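Local atomic coordinates of molybdate-binding protein MolA (Haemophilus influenzae, PDB entry 3PSH), a protein that binds molybdate and tungstate in the periplasm and delivers molybdate to the MolBC membrane transporter as the solute-binding component of a low-affinity ABC importer. Residues 21-25 with 26-30; 31-35 with 36-40; 42-45 with 46-50. All blocks are in the same frame, centred on the assembly; numbering follows the deposited sequence.

Contact 1 of 3, residues 21-25 with 26-30; sequences AVVLQ and HQTLN. With MOO (molybdate ion), chain B.
His-26 opens the helix directly after Gln-25, the N-cap residue, and its ring is directed at the molybdate rather than back at strand 21-24. Its CG lies between the backbone N and the carbonyl carbon (chi1 50°), and from there NE2 donates a nearly straight hydrogen bond of 2.8 Å to O4 of the molybdate, which sits at the ring edge, in its plane. Gln-27 bends at its second torsion (chi2 100°), bringing OE1 over one face of the His-26 ring, near the rim, while NE2 donates a 2.8 Å bond to molybdate O3. The side chains of Gln-25 and Gln-27 cross at about a right angle, with Gln-25 CG 3.0 Å from Gln-27 OE1. Thr-28 faces the strand end and places its methyl CG2 3.6 Å from Val-23 CG1. At Leu-29 the first helical turn closes, as its N donates to Gln-25 O at 3.1 Å, and its CB lies 4.0 Å from Val-23 CG1. Asn-30 N continues the helix with a bond to His-26 O, and its side chain leads off to Tyr-56, Glu-284 and Tyr-319. Tyr-196, Arg-243, Gly-279 and Tyr-280 supply further hydrogen bonds to the molybdate. Two neighbouring residues thus grip different oxygens of one oxyanion with N-H donors beside the N-terminal end of a helix, a setting whose dipole would probably favour the bound negative charge, while the strand behind them contributes apolar packing.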
ATOM      1  N   ALA A  21      19.409  -0.296  -8.822  1.00 14.59           N
ATOM      2  CA  ALA A  21      18.804   0.150  -7.578  1.00 12.80           C
ATOM      3  C   ALA A  21      18.495  -1.113  -6.759  1.00 12.84           C
ATOM      4  O   ALA A  21      18.136  -2.180  -7.360  1.00 13.50           O
ATOM      5  CB  ALA A  21      17.461   0.840  -7.925  1.00 14.12           C
ATOM      6  N   VAL A  22      18.517  -0.942  -5.440  1.00 12.69           N
ATOM      7  CA  VAL A  22      18.043  -2.095  -4.611  1.00 12.24           C
ATOM      8  C   VAL A  22      16.807  -1.546  -3.902  1.00 13.02           C
ATOM      9  O   VAL A  22      16.852  -0.459  -3.370  1.00 14.60           O
ATOM     10  CB  VAL A  22      19.179  -2.553  -3.666  1.00 12.83           C
ATOM     11  CG1 VAL A  22      18.594  -3.501  -2.580  1.00 15.02           C
ATOM     12  CG2 VAL A  22      20.152  -3.364  -4.561  1.00 12.08           C
ATOM     13  N   VAL A  23      15.693  -2.284  -3.952  1.00 11.42           N
ATOM     14  CA  VAL A  23      14.449  -1.704  -3.451  1.00 11.70           C
ATOM     15  C   VAL A  23      13.957  -2.493  -2.232  1.00 12.29           C
ATOM     16  O   VAL A  23      13.448  -3.600  -2.390  1.00 14.77           O
ATOM     17  CB  VAL A  23      13.315  -1.673  -4.572  1.00 11.46           C
ATOM     18  CG1 VAL A  23      12.072  -1.074  -3.907  1.00 11.73           C
ATOM     19  CG2 VAL A  23      13.819  -0.791  -5.735  1.00 11.89           C
ATOM     20  N   LEU A  24      14.222  -1.932  -1.038  1.00 12.20           N
ATOM     21  CA  LEU A  24      13.943  -2.660   0.236  1.00 10.16           C
ATOM     22  C   LEU A  24      12.586  -2.346   0.874  1.00  9.88           C
ATOM     23  O   LEU A  24      12.457  -2.221   2.103  1.00 11.41           O
ATOM     24  CB  LEU A  24      15.134  -2.497   1.246  1.00 10.93           C
ATOM     25  CG  LEU A  24      16.563  -2.976   0.695  1.00  9.59           C
ATOM     26  CD1 LEU A  24      17.561  -2.789   1.829  1.00 11.51           C
ATOM     27  CD2 LEU A  24      16.518  -4.429   0.122  1.00 12.78           C
ATOM     28  N   GLN A  25      11.609  -2.082   0.026  1.00 13.50           N
ATOM     29  CA  GLN A  25      10.252  -1.702   0.471  1.00 13.20           C
ATOM     30  C   GLN A  25       9.328  -2.180  -0.644  1.00 12.26           C
ATOM     31  O   GLN A  25       9.567  -1.833  -1.831  1.00 14.32           O
ATOM     32  CB  GLN A  25      10.177  -0.178   0.635  1.00 13.21           C
ATOM     33  CG  GLN A  25       8.850   0.221   1.410  1.00 13.75           C
ATOM     34  CD  GLN A  25       8.307   1.558   1.059  1.00  9.80           C
ATOM     35  OE1 GLN A  25       8.086   2.396   1.988  1.00 15.74           O
ATOM     36  NE2 GLN A  25       8.139   1.844  -0.220  1.00 11.52           N
ATOM     37  N   HIS A  26       8.259  -2.990  -0.363  1.00 12.67           N
ATOM     38  CA  HIS A  26       7.307  -3.480  -1.327  1.00 13.01           C
ATOM     39  C   HIS A  26       6.443  -2.398  -1.986  1.00 11.75           C
ATOM     40  O   HIS A  26       6.113  -2.479  -3.145  1.00 14.07           O
ATOM     41  CB  HIS A  26       6.379  -4.566  -0.715  1.00 12.26           C
ATOM     42  CG  HIS A  26       5.740  -4.165   0.591  1.00 14.48           C
ATOM     43  ND1 HIS A  26       6.469  -3.894   1.728  1.00 11.90           N
ATOM     44  CD2 HIS A  26       4.433  -4.069   0.964  1.00 12.10           C
ATOM     45  CE1 HIS A  26       5.658  -3.623   2.743  1.00 15.96           C
ATOM     46  NE2 HIS A  26       4.421  -3.642   2.274  1.00 10.79           N
ATOM     47  N   GLN A  27       6.180  -1.335  -1.227  1.00 12.51           N
ATOM     48  CA  GLN A  27       5.333  -0.257  -1.783  1.00 12.23           C
ATOM     49  C   GLN A  27       6.064   0.429  -2.920  1.00 11.47           C
ATOM     50  O   GLN A  27       5.527   0.640  -4.028  1.00 13.18           O
ATOM     51  CB  GLN A  27       4.917   0.787  -0.766  1.00 12.25           C
ATOM     52  CG  GLN A  27       4.002   0.015   0.257  1.00 11.42           C
ATOM     53  CD  GLN A  27       4.706  -0.367   1.502  1.00 13.38           C
ATOM     54  OE1 GLN A  27       5.923  -0.559   1.558  1.00 14.80           O
ATOM     55  NE2 GLN A  27       3.886  -0.514   2.581  1.00 13.24           N
ATOM     56  N   THR A  28       7.317   0.795  -2.632  1.00 13.84           N
ATOM     57  CA  THR A  28       8.088   1.415  -3.726  1.00 14.13           C
ATOM     58  C   THR A  28       8.293   0.379  -4.885  1.00 13.50           C
ATOM     59  O   THR A  28       8.241   0.771  -6.045  1.00 13.84           O
ATOM     60  CB  THR A  28       9.459   1.794  -3.222  1.00 14.28           C
ATOM     61  OG1 THR A  28       9.363   2.920  -2.338  1.00 13.19           O
ATOM     62  CG2 THR A  28      10.394   2.117  -4.386  1.00 15.86           C
ATOM     63  N   LEU A  29       8.514  -0.920  -4.597  1.00 10.77           N
ATOM     64  CA  LEU A  29       8.683  -1.922  -5.629  1.00 10.74           C
ATOM     65  C   LEU A  29       7.461  -1.911  -6.557  1.00 11.59           C
ATOM     66  O   LEU A  29       7.628  -1.936  -7.746  1.00 13.83           O
ATOM     67  CB  LEU A  29       8.965  -3.326  -4.985  1.00 12.23           C
ATOM     68  CG  LEU A  29       9.250  -4.478  -5.968  1.00 13.65           C
ATOM     69  CD1 LEU A  29      10.324  -4.012  -7.057  1.00 16.51           C
ATOM     70  CD2 LEU A  29       9.786  -5.609  -5.109  1.00 14.90           C
ATOM     71  N   ASN A  30       6.240  -1.905  -5.990  1.00 10.32           N
ATOM     72  CA  ASN A  30       5.016  -2.013  -6.795  1.00 12.19           C
ATOM     73  C   ASN A  30       4.941  -0.718  -7.650  1.00 12.30           C
ATOM     74  O   ASN A  30       4.577  -0.790  -8.786  1.00 12.93           O
ATOM     75  CB  ASN A  30       3.830  -2.151  -5.806  1.00 11.20           C
ATOM     76  CG  ASN A  30       2.493  -2.189  -6.522  1.00 12.72           C
ATOM     77  OD1 ASN A  30       2.385  -2.749  -7.647  1.00 11.55           O
ATOM     78  ND2 ASN A  30       1.474  -1.646  -5.858  1.00 12.99           N
TER
HETATM   79 MO   MOO B   1       1.436  -2.126   4.475  1.00 33.20          MO
HETATM   80  O1  MOO B   1      -0.064  -2.595   5.102  1.00 14.90           O
HETATM   81  O2  MOO B   1       2.514  -1.631   5.723  1.00 20.52           O
HETATM   82  O3  MOO B   1       1.227  -0.805   3.423  1.00 16.87           O
HETATM   83  O4  MOO B   1       1.960  -3.401   3.483  1.00 14.46           O

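Contact 2 of 3, residues 31-35 with 36-40; sequences IAVQL and DATKQ
Ala-32 and Val-33 offer their carbonyls to the two residues that leave the helix: Ala-37 N bonds to Ala-32 O at 2.9 Å and Asp-36 N to Val-33 O at 3.0 Å, with Asp-36 at positive phi (57°). The two bonds differ in approach, since Ala-37 N comes in moderately tilted from the carbonyl plane, whereas Asp-36 N stands well above that of Val-33. Within the turn, the methyls of Ala-32 and Ala-37 meet CB to CB at 4.2 Å, and Leu-35 CB lies near the same Ala-37 methyl. Leu-35 also packs on Ile-147, Ala-148 and Leu-160, so helices 132-151 and 154-165 pack against the Leu-35 side of the turn. Val-33 CG2, in turn, touches Thr-38 CG2 at 3.7 Å. A chi1 of 62° turns the Thr-38 methyl to Val-33 and gives the hydroxyl to Glu-62. Val-33 O has a second donor in Arg-320. Asp-36 is partly exposed and forms a long salt bridge with Lys-39, OD1 to NZ 3.8 Å. Paired bonds and a left-handed residue make this a Schellman motif, here ending helix 26-34 and turning the chain toward strand 41-44 in a beta-alpha-beta crossover.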
ATOM      1  N   ILE A  31       5.250   0.420  -7.057  1.00 11.00           N
ATOM      2  CA  ILE A  31       5.325   1.678  -7.888  1.00 12.12           C
ATOM      3  C   ILE A  31       6.295   1.531  -9.056  1.00 13.88           C
ATOM      4  O   ILE A  31       5.953   1.888 -10.199  1.00 13.80           O
ATOM      5  CB  ILE A  31       5.521   2.949  -6.998  1.00 11.71           C
ATOM      6  CG1 ILE A  31       4.296   3.181  -6.061  1.00 13.33           C
ATOM      7  CG2 ILE A  31       5.954   4.203  -7.925  1.00 12.79           C
ATOM      8  CD1 ILE A  31       4.555   4.099  -4.936  1.00 15.15           C
ATOM      9  N   ALA A  32       7.506   1.056  -8.760  1.00 13.24           N
ATOM     10  CA  ALA A  32       8.532   0.926  -9.816  1.00 12.48           C
ATOM     11  C   ALA A  32       8.075  -0.012 -10.896  1.00 14.49           C
ATOM     12  O   ALA A  32       8.376   0.247 -12.102  1.00 14.30           O
ATOM     13  CB  ALA A  32       9.878   0.389  -9.269  1.00 12.18           C
ATOM     14  N   VAL A  33       7.328  -1.073 -10.519  1.00 13.42           N
ATOM     15  CA  VAL A  33       6.835  -1.979 -11.530  1.00 14.48           C
ATOM     16  C   VAL A  33       5.875  -1.178 -12.424  1.00 14.55           C
ATOM     17  O   VAL A  33       5.822  -1.337 -13.673  1.00 13.27           O
ATOM     18  CB  VAL A  33       6.133  -3.230 -10.854  1.00 13.07           C
ATOM     19  CG1 VAL A  33       5.265  -4.001 -11.891  1.00 16.94           C
ATOM     20  CG2 VAL A  33       7.178  -4.117 -10.180  1.00 14.46           C
ATOM     21  N   GLN A  34       5.077  -0.330 -11.797  1.00 13.08           N
ATOM     22  CA  GLN A  34       4.062   0.402 -12.589  1.00 14.57           C
ATOM     23  C   GLN A  34       4.643   1.568 -13.387  1.00 14.85           C
ATOM     24  O   GLN A  34       3.962   2.257 -14.149  1.00 15.12           O
ATOM     25  CB  GLN A  34       2.867   0.885 -11.740  1.00 13.68           C
ATOM     26  CG  GLN A  34       2.133  -0.347 -11.117  1.00 17.77           C
ATOM     27  CD  GLN A  34       1.009   0.139 -10.188  1.00 12.08           C
ATOM     28  OE1 GLN A  34       0.044   0.784 -10.663  1.00 13.06           O
ATOM     29  NE2 GLN A  34       1.170  -0.096  -8.866  1.00 15.15           N
ATOM     30  N   LEU A  35       5.865   1.953 -13.034  1.00 13.94           N
ATOM     31  CA  LEU A  35       6.650   2.937 -13.808  1.00 15.09           C
ATOM     32  C   LEU A  35       7.476   2.218 -14.904  1.00 14.87           C
ATOM     33  O   LEU A  35       8.183   2.934 -15.685  1.00 15.79           O
ATOM     34  CB  LEU A  35       7.602   3.665 -12.843  1.00 14.40           C
ATOM     35  CG  LEU A  35       6.963   4.606 -11.864  1.00 15.69           C
ATOM     36  CD1 LEU A  35       8.108   5.189 -11.045  1.00 13.71           C
ATOM     37  CD2 LEU A  35       6.088   5.759 -12.543  1.00 14.24           C
ATOM     38  N   ASP A  36       7.346   0.886 -15.027  1.00 14.15           N
ATOM     39  CA  ASP A  36       8.092   0.033 -16.044  1.00 14.03           C
ATOM     40  C   ASP A  36       9.587   0.295 -15.789  1.00 14.03           C
ATOM     41  O   ASP A  36      10.353   0.451 -16.768  1.00 17.65           O
ATOM     42  CB  ASP A  36       7.839   0.442 -17.531  1.00 16.11           C
ATOM     43  CG  ASP A  36       8.074  -0.727 -18.534  1.00 20.57           C
ATOM     44  OD1 ASP A  36       8.363  -1.875 -18.121  1.00 22.98           O
ATOM     45  OD2 ASP A  36       8.002  -0.432 -19.771  1.00 28.20           O
ATOM     46  N   ALA A  37      10.005   0.228 -14.508  1.00 14.43           N
ATOM     47  CA  ALA A  37      11.413   0.537 -14.094  1.00 15.05           C
ATOM     48  C   ALA A  37      12.207  -0.694 -13.667  1.00 13.33           C
ATOM     49  O   ALA A  37      13.377  -0.577 -13.263  1.00 12.87           O
ATOM     50  CB  ALA A  37      11.457   1.627 -12.914  1.00 12.10           C
ATOM     51  N   THR A  38      11.662  -1.904 -13.823  1.00 15.03           N
ATOM     52  CA  THR A  38      12.369  -3.070 -13.187  1.00 16.95           C
ATOM     53  C   THR A  38      13.712  -3.479 -13.801  1.00 15.62           C
ATOM     54  O   THR A  38      14.485  -4.132 -13.181  1.00 16.72           O
ATOM     55  CB  THR A  38      11.494  -4.317 -13.102  1.00 17.75           C
ATOM     56  OG1 THR A  38      11.189  -4.675 -14.422  1.00 19.41           O
ATOM     57  CG2 THR A  38      10.169  -3.979 -12.352  1.00 18.38           C
ATOM     58  N   LYS A  39      13.964  -3.054 -15.027  1.00 17.68           N
ATOM     59  CA  LYS A  39      15.270  -3.350 -15.621  1.00 17.53           C
ATOM     60  C   LYS A  39      16.376  -2.545 -14.917  1.00 17.60           C
ATOM     61  O   LYS A  39      17.561  -2.808 -15.104  1.00 17.15           O
ATOM     62  CB  LYS A  39      15.270  -2.839 -17.007  1.00 17.29           C
ATOM     63  CG  LYS A  39      14.640  -3.694 -18.051  1.00 25.20           C
ATOM     64  CD  LYS A  39      14.406  -2.753 -19.239  1.00 37.18           C
ATOM     65  CE  LYS A  39      13.171  -3.155 -20.047  1.00 40.89           C
ATOM     66  NZ  LYS A  39      11.873  -2.556 -19.546  1.00 40.09           N
ATOM     67  N   GLN A  40      15.971  -1.510 -14.223  1.00 15.38           N
ATOM     68  CA  GLN A  40      16.900  -0.681 -13.403  1.00 14.72           C
ATOM     69  C   GLN A  40      17.040  -1.124 -11.964  1.00 14.96           C
ATOM     70  O   GLN A  40      17.580  -0.404 -11.167  1.00 15.38           O
ATOM     71  CB  GLN A  40      16.518   0.792 -13.498  1.00 16.20           C
ATOM     72  CG  GLN A  40      16.547   1.290 -14.930  1.00 13.17           C
ATOM     73  CD  GLN A  40      15.770   2.565 -15.087  1.00 14.72           C
ATOM     74  OE1 GLN A  40      16.243   3.654 -14.743  1.00 20.68           O
ATOM     75  NE2 GLN A  40      14.480   2.419 -15.490  1.00 13.96           N
TER

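Contact 3 of 3, residues 42-45 with 46-50; sequences VGVL and SNWKK
Leu-45 and Trp-48 are the ends of a type I beta turn, and the hydrogen bonding of the contact is concentrated there. Trp-48 N donates to Leu-45 O at 3.2 Å, with an N-H...O angle of 138°, so the bond is appreciably bent; the donor stands above the carbonyl plane instead of on a lone pair. The same oxygen has a second neighbour, because the indole presents an edge to it: Trp-48 CD1 lies 3.1 Å from Leu-45 O, close to the ring plane. With chi1 at 71° the indole swings back toward the strand end.

Apolar packing lies beside this bond. Val-44 CG2 reaches Trp-48 CD1 at 3.6 Å, the valine methyl meeting the five-membered part of the indole, while Leu-45 CD2 lies 3.7 Å from Trp-48 CB. Thus two consecutive residues engage different parts of the tryptophan: the valine side chain meets the ring, the leucine side chain the base of the tryptophan. Leu-45 also reaches His-26 and Leu-29 of helix 26-34, and Met-68 touches Trp-48.

Mixed polar-apolar contact occurs at Asn-47, whose side chain crosses Leu-45 at about a right angle. Its OD1 lies 3.3 Å from Leu-45 CD1 and has no hydrogen-bonding partner in the model despite being buried here. Asn-47 holds the N-cap position, yet its side chain makes no capping bond. Along the helix itself, Lys-49 CG covers one face of the indole near the rim, and Lys-49 NZ forms a salt bridge with Glu-64. A tight turn from the C-terminal end of an edge strand of a parallel sheet into the short helix 48-52 is what this contact exemplifies.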
ATOM      1  N   VAL A  42      18.231  -4.315  -9.220  1.00 15.56           N
ATOM      2  CA  VAL A  42      19.029  -5.530  -9.140  1.00 13.56           C
ATOM      3  C   VAL A  42      18.898  -6.229  -7.784  1.00 15.38           C
ATOM      4  O   VAL A  42      19.475  -7.327  -7.613  1.00 15.47           O
ATOM      5  CB  VAL A  42      20.508  -5.277  -9.427  1.00 13.47           C
ATOM      6  CG1 VAL A  42      20.650  -4.794 -10.902  1.00 14.58           C
ATOM      7  CG2 VAL A  42      21.060  -4.368  -8.363  1.00 12.44           C
ATOM      8  N   GLY A  43      18.164  -5.606  -6.811  1.00 13.83           N
ATOM      9  CA  GLY A  43      17.792  -6.401  -5.597  1.00 11.67           C
ATOM     10  C   GLY A  43      16.515  -5.850  -4.988  1.00 14.40           C
ATOM     11  O   GLY A  43      16.139  -4.734  -5.283  1.00 14.47           O
ATOM     12  N   VAL A  44      15.881  -6.694  -4.206  1.00 12.60           N
ATOM     13  CA  VAL A  44      14.584  -6.294  -3.627  1.00 12.60           C
ATOM     14  C   VAL A  44      14.519  -6.921  -2.234  1.00 14.20           C
ATOM     15  O   VAL A  44      15.296  -7.864  -1.956  1.00 14.49           O
ATOM     16  CB  VAL A  44      13.374  -6.844  -4.562  1.00 12.95           C
ATOM     17  CG1 VAL A  44      13.397  -6.223  -5.957  1.00 13.93           C
ATOM     18  CG2 VAL A  44      13.344  -8.346  -4.637  1.00 14.34           C
ATOM     19  N   LEU A  45      13.640  -6.396  -1.358  1.00 12.88           N
ATOM     20  CA  LEU A  45      13.415  -6.979  -0.048  1.00 12.25           C
ATOM     21  C   LEU A  45      13.195  -8.503  -0.092  1.00 11.52           C
ATOM     22  O   LEU A  45      12.483  -9.043  -0.920  1.00 15.12           O
ATOM     23  CB  LEU A  45      12.248  -6.290   0.719  1.00 12.43           C
ATOM     24  CG  LEU A  45      10.828  -6.433   0.103  1.00 14.18           C
ATOM     25  CD1 LEU A  45       9.777  -5.941   1.151  1.00 18.57           C
ATOM     26  CD2 LEU A  45      10.574  -5.830  -1.203  1.00 12.24           C
ATOM     27  N   SER A  46      13.812  -9.173   0.848  1.00 13.65           N
ATOM     28  CA  SER A  46      13.739 -10.645   0.806  1.00 15.34           C
ATOM     29  C   SER A  46      12.312 -11.224   1.117  1.00 13.96           C
ATOM     30  O   SER A  46      12.029 -12.369   0.696  1.00 17.91           O
ATOM     31  CB  SER A  46      14.794 -11.223   1.777  1.00 14.94           C
ATOM     32  OG  SER A  46      14.507 -10.870   3.144  1.00 16.73           O
ATOM     33  N   ASN A  47      11.451 -10.417   1.792  1.00 15.21           N
ATOM     34  CA  ASN A  47      10.034 -10.786   2.010  1.00 14.94           C
ATOM     35  C   ASN A  47       9.058 -10.276   0.961  1.00 16.12           C
ATOM     36  O   ASN A  47       7.851 -10.090   1.294  1.00 16.90           O
ATOM     37  CB  ASN A  47       9.641 -10.389   3.449  1.00 15.13           C
ATOM     38  CG  ASN A  47       9.933  -8.963   3.799  1.00 20.49           C
ATOM     39  OD1 ASN A  47      10.817  -8.305   3.209  1.00 17.66           O
ATOM     40  ND2 ASN A  47       9.184  -8.451   4.817  1.00 19.53           N
ATOM     41  N   TRP A  48       9.548 -10.056  -0.262  1.00 13.02           N
ATOM     42  CA  TRP A  48       8.654  -9.523  -1.360  1.00 15.68           C
ATOM     43  C   TRP A  48       7.456 -10.428  -1.669  1.00 16.64           C
ATOM     44  O   TRP A  48       6.316  -9.912  -1.794  1.00 14.82           O
ATOM     45  CB  TRP A  48       9.459  -9.097  -2.575  1.00 16.44           C
ATOM     46  CG  TRP A  48      10.042 -10.243  -3.344  1.00 14.99           C
ATOM     47  CD1 TRP A  48      11.291 -10.856  -3.158  1.00 13.44           C
ATOM     48  CD2 TRP A  48       9.420 -10.900  -4.444  1.00 16.18           C
ATOM     49  NE1 TRP A  48      11.433 -11.881  -4.092  1.00 13.64           N
ATOM     50  CE2 TRP A  48      10.316 -11.911  -4.907  1.00 16.27           C
ATOM     51  CE3 TRP A  48       8.144 -10.779  -5.078  1.00 19.58           C
ATOM     52  CZ2 TRP A  48       9.983 -12.776  -6.035  1.00 14.88           C
ATOM     53  CZ3 TRP A  48       7.810 -11.651  -6.222  1.00 19.18           C
ATOM     54  CH2 TRP A  48       8.725 -12.633  -6.655  1.00 19.22           C
ATOM     55  N   LYS A  49       7.630 -11.749  -1.669  1.00 16.28           N
ATOM     56  CA  LYS A  49       6.446 -12.549  -2.015  1.00 16.80           C
ATOM     57  C   LYS A  49       5.405 -12.449  -0.875  1.00 16.09           C
ATOM     58  O   LYS A  49       4.225 -12.387  -1.126  1.00 14.97           O
ATOM     59  CB  LYS A  49       6.871 -14.027  -2.176  1.00 18.08           C
ATOM     60  CG  LYS A  49       7.720 -14.231  -3.441  1.00 17.82           C
ATOM     61  CD  LYS A  49       8.095 -15.761  -3.715  1.00 20.79           C
ATOM     62  CE  LYS A  49       9.061 -15.914  -4.954  1.00 16.22           C
ATOM     63  NZ  LYS A  49       9.555 -17.380  -4.754  1.00 21.27           N
ATOM     64  N   LYS A  50       5.831 -12.470   0.342  1.00 15.62           N
ATOM     65  CA  LYS A  50       4.862 -12.339   1.475  1.00 16.48           C
ATOM     66  C   LYS A  50       4.109 -10.982   1.448  1.00 17.10           C
ATOM     67  O   LYS A  50       2.830 -10.935   1.515  1.00 16.25           O
ATOM     68  CB  LYS A  50       5.486 -12.587   2.830  1.00 17.95           C
ATOM     69  CG  LYS A  50       4.484 -12.375   3.893  1.00 19.95           C
ATOM     70  CD  LYS A  50       4.920 -13.132   5.146  1.00 27.58           C
ATOM     71  CE  LYS A  50       3.801 -13.223   6.164  1.00 30.82           C
ATOM     72  NZ  LYS A  50       4.033 -11.970   6.920  1.00 37.51           N
TER

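Contacts 1 and 2 lie within a beta-alpha-beta unit; contact 3 leads from its second strand into helix 48-52. Contact 1 and contact 2 lie at the two ends of helix 26-34, one at its start beside the molybdate, the other at its exit. Contact 3 continues from strand 41-44, the edge neighbour of strand 21-24; backbone bonds between these strands tie it directly to contact 1. All three are mainly buried, but contact 2 has a partly exposed Asp-36 and contact 3 an exposed Ser-46. Chemistry follows position: anion-binding side chains at contact 1, a backbone-led helix termination at contact 2, and indole packing around a bent turn bond at contact 3, the last two lacking any direct bond to the ligand.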